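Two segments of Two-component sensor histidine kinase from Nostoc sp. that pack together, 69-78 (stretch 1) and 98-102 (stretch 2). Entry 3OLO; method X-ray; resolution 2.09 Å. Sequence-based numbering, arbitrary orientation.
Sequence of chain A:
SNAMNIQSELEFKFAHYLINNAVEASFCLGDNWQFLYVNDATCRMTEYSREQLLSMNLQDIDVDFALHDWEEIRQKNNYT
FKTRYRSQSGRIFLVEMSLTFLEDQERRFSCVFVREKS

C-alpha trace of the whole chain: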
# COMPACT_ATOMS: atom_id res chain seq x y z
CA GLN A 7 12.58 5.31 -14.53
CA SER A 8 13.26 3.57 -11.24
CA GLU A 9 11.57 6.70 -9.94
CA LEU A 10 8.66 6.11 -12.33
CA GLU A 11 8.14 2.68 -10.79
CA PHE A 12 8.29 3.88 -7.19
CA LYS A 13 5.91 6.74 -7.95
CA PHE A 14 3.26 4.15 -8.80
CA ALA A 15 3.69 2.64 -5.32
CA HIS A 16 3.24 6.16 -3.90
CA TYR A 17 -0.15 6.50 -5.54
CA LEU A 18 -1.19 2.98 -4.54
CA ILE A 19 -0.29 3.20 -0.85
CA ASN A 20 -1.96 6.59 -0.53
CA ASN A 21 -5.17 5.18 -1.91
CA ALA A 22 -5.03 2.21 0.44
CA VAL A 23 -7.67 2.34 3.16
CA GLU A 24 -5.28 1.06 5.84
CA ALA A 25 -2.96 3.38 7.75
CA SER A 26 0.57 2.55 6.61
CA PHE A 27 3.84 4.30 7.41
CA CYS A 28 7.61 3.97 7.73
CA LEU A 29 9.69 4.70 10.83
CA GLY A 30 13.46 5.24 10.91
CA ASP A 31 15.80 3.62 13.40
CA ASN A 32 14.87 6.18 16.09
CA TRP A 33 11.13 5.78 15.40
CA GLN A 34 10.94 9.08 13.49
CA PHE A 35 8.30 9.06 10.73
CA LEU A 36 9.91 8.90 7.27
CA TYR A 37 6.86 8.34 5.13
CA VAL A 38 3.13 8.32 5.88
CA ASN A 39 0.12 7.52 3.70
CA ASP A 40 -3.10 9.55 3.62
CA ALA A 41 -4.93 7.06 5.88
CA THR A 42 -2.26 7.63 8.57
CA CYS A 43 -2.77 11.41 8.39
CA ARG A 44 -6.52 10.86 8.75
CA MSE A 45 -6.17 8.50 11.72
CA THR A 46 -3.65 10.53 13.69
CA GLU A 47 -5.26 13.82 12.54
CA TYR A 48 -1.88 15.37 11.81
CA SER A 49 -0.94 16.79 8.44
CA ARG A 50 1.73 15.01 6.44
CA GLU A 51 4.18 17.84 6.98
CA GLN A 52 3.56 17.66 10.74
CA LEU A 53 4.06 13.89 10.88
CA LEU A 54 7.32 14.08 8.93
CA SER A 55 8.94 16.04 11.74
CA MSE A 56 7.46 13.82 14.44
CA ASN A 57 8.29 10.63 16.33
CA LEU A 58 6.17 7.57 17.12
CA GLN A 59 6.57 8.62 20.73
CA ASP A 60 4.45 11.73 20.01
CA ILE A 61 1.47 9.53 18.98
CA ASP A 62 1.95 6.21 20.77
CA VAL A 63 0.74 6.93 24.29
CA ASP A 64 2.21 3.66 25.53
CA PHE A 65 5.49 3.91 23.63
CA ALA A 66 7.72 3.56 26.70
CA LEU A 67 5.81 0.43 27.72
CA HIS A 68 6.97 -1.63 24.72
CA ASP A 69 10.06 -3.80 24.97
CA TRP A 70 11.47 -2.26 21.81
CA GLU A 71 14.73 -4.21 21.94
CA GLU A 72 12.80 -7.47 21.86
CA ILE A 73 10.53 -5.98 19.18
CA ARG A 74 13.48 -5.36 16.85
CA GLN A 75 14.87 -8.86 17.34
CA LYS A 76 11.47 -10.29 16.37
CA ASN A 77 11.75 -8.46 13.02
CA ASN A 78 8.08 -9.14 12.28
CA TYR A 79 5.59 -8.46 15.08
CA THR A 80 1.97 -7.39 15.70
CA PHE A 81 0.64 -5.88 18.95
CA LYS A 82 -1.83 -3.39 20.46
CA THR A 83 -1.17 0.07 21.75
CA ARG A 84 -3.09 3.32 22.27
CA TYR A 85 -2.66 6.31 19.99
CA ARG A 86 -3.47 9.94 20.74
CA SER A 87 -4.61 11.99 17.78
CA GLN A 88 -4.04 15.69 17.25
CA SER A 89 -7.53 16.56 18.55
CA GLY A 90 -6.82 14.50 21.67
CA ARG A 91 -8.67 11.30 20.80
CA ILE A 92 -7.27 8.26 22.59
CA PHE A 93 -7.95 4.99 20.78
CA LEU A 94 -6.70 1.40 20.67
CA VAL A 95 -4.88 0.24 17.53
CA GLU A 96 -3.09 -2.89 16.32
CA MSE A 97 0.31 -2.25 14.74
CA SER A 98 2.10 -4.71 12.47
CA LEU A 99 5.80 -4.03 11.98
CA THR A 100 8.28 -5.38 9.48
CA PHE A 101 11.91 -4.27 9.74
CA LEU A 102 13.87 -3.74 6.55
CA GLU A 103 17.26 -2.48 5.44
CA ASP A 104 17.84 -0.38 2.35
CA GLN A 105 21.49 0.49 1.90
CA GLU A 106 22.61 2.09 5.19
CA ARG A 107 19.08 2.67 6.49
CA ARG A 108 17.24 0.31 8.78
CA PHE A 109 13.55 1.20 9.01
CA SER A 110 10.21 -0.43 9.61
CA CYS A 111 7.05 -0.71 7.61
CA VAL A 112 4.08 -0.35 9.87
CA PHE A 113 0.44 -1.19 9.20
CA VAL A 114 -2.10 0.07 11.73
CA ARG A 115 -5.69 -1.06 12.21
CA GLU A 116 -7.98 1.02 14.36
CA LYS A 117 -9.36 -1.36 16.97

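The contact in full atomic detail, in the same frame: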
# COMPACT_ATOMS: atom_id res chain seq x y z
N ASP A 69 8.70 -3.32 24.86
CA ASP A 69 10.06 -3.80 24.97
C ASP A 69 10.68 -3.74 23.58
O ASP A 69 10.83 -4.76 22.90
CB ASP A 69 10.10 -5.22 25.52
CG ASP A 69 11.51 -5.74 25.70
OD1 ASP A 69 12.44 -5.20 25.06
OD2 ASP A 69 11.69 -6.70 26.47
N TRP A 70 11.02 -2.52 23.17
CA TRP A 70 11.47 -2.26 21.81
C TRP A 70 12.63 -3.15 21.38
O TRP A 70 12.64 -3.64 20.26
CB TRP A 70 11.87 -0.79 21.66
CG TRP A 70 10.69 0.11 21.65
CD1 TRP A 70 10.35 1.05 22.59
CD2 TRP A 70 9.67 0.16 20.65
NE1 TRP A 70 9.18 1.67 22.23
CE2 TRP A 70 8.74 1.14 21.04
CE3 TRP A 70 9.44 -0.54 19.46
CZ2 TRP A 70 7.61 1.45 20.28
CZ3 TRP A 70 8.33 -0.24 18.71
CH2 TRP A 70 7.43 0.75 19.12
N GLU A 71 13.60 -3.35 22.27
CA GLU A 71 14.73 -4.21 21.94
C GLU A 71 14.23 -5.55 21.43
O GLU A 71 14.58 -5.99 20.34
CB GLU A 71 15.62 -4.43 23.15
CG GLU A 71 16.75 -5.40 22.88
CD GLU A 71 18.12 -4.76 22.99
OE1 GLU A 71 18.19 -3.56 23.33
OE2 GLU A 71 19.13 -5.46 22.73
N GLU A 72 13.40 -6.20 22.24
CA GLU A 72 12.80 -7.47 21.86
C GLU A 72 11.97 -7.34 20.58
O GLU A 72 11.94 -8.26 19.77
CB GLU A 72 11.93 -8.00 22.99
CG GLU A 72 10.84 -8.94 22.53
CD GLU A 72 10.12 -9.61 23.68
OE1 GLU A 72 9.29 -10.50 23.42
OE2 GLU A 72 10.40 -9.25 24.85
N ILE A 73 11.30 -6.21 20.40
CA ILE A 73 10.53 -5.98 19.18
C ILE A 73 11.43 -6.10 17.95
O ILE A 73 11.12 -6.83 17.01
CB ILE A 73 9.86 -4.58 19.17
CG1 ILE A 73 8.82 -4.44 20.29
CG2 ILE A 73 9.25 -4.29 17.80
CD1 ILE A 73 8.03 -5.71 20.56
N ARG A 74 12.55 -5.39 17.97
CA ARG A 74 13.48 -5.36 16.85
C ARG A 74 13.99 -6.76 16.51
O ARG A 74 14.04 -7.14 15.35
CB ARG A 74 14.66 -4.45 17.18
CG ARG A 74 14.28 -2.99 17.31
CD ARG A 74 15.38 -2.17 17.92
NE ARG A 74 15.48 -0.86 17.29
CZ ARG A 74 15.89 0.24 17.90
NH1 ARG A 74 16.24 0.22 19.18
NH2 ARG A 74 15.94 1.38 17.23
N GLN A 75 14.35 -7.51 17.54
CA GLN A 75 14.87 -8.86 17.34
C GLN A 75 13.84 -9.75 16.66
O GLN A 75 14.20 -10.61 15.86
CB GLN A 75 15.30 -9.45 18.67
CG GLN A 75 16.64 -8.92 19.14
CD GLN A 75 16.81 -9.01 20.63
OE1 GLN A 75 16.37 -9.97 21.27
NE2 GLN A 75 17.46 -8.00 21.21
N LYS A 76 12.56 -9.53 16.98
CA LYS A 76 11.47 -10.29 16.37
C LYS A 76 11.46 -10.08 14.86
O LYS A 76 11.28 -11.03 14.09
CB LYS A 76 10.13 -9.88 16.98
CG LYS A 76 9.97 -10.23 18.47
CD LYS A 76 9.71 -11.71 18.69
CE LYS A 76 10.05 -12.15 20.11
NZ LYS A 76 10.34 -13.62 20.18
N ASN A 77 11.64 -8.83 14.44
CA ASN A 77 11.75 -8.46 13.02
C ASN A 77 10.41 -8.44 12.26
O ASN A 77 10.26 -7.72 11.28
CB ASN A 77 12.74 -9.36 12.29
CG ASN A 77 13.35 -8.67 11.09
OD1 ASN A 77 14.45 -8.13 11.16
ND2 ASN A 77 12.62 -8.67 9.98
N ASN A 78 9.46 -9.25 12.71
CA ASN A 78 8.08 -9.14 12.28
C ASN A 78 7.21 -9.37 13.51
O ASN A 78 7.36 -10.38 14.18
CB ASN A 78 7.75 -10.16 11.20
CG ASN A 78 8.77 -10.17 10.08
OD1 ASN A 78 8.74 -9.32 9.19
ND2 ASN A 78 9.69 -11.14 10.11
N SER A 98 1.26 -3.64 13.01
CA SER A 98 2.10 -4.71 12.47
C SER A 98 3.38 -4.11 11.91
O SER A 98 3.34 -3.21 11.08
CB SER A 98 1.37 -5.48 11.37
OG SER A 98 0.34 -6.27 11.93
N LEU A 99 4.52 -4.58 12.40
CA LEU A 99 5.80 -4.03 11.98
C LEU A 99 6.59 -5.07 11.23
O LEU A 99 6.60 -6.24 11.60
CB LEU A 99 6.63 -3.64 13.19
CG LEU A 99 6.07 -2.56 14.09
CD1 LEU A 99 5.21 -3.18 15.18
CD2 LEU A 99 7.24 -1.79 14.66
N THR A 100 7.27 -4.61 10.18
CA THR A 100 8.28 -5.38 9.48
C THR A 100 9.53 -4.52 9.39
O THR A 100 9.47 -3.39 8.92
CB THR A 100 7.83 -5.69 8.06
OG1 THR A 100 6.54 -6.31 8.08
CG2 THR A 100 8.83 -6.62 7.38
N PHE A 101 10.67 -5.04 9.83
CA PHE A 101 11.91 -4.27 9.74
C PHE A 101 12.66 -4.62 8.47
O PHE A 101 12.72 -5.77 8.07
CB PHE A 101 12.78 -4.50 10.95
CG PHE A 101 12.21 -3.92 12.20
CD1 PHE A 101 11.34 -4.65 12.99
CD2 PHE A 101 12.52 -2.62 12.58
CE1 PHE A 101 10.79 -4.11 14.14
CE2 PHE A 101 11.99 -2.07 13.73
CZ PHE A 101 11.12 -2.82 14.51
N LEU A 102 13.22 -3.59 7.83
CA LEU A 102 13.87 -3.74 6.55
C LEU A 102 15.14 -2.92 6.54
O LEU A 102 15.29 -1.98 7.32
CB LEU A 102 12.94 -3.23 5.45
CG LEU A 102 11.62 -3.99 5.35
CD1 LEU A 102 10.75 -3.42 4.26
CD2 LEU A 102 11.89 -5.47 5.10

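Residues 70-76 form a short helix that crosses the strand 98-102 at 68°, the two axes approaching to 8.7 Å. Asp69 caps the helix at its start, where its OD1 accepts from Glu72 N (3.1 Å). At the other end Asn77 leaves helical geometry with positive phi, and the chain passes directly into an antiparallel pairing with the strand. Asn78 and Thr100 form a non-hydrogen-bonded pair, their CA atoms 4.7 Å apart, and the contact is anchored one residue away, where Phe101 N donates to Asn77 O at 3.1 Å and 165°. Asn77 O also lies 3.6 Å from Thr100 CA, while Asn78 CA approaches Leu99 O at 3.3 Å; both are CA-H...O contacts that supplement the one well-aligned hydrogen bond. Asn77 ND2 donates weakly to Phe101 O at 3.5 Å.

Phe101 has the largest area covered in the contact. Its ring packs against the C-terminal half of the helix, with Arg74 CA over one face and Phe101 CE1 4.0 Å from Ile73 CG2. Leu99 CD2 lies 4.5 Å from both Ile73 CG2 and Trp70 CZ3, at the indole edge, so these four side chains bury nonpolar surface together. Thr100 points to the same sheet face as Asn78; its CG2 lies 3.3 Å from Asn78 OD1, a methyl contact rather than a hydrogen bond.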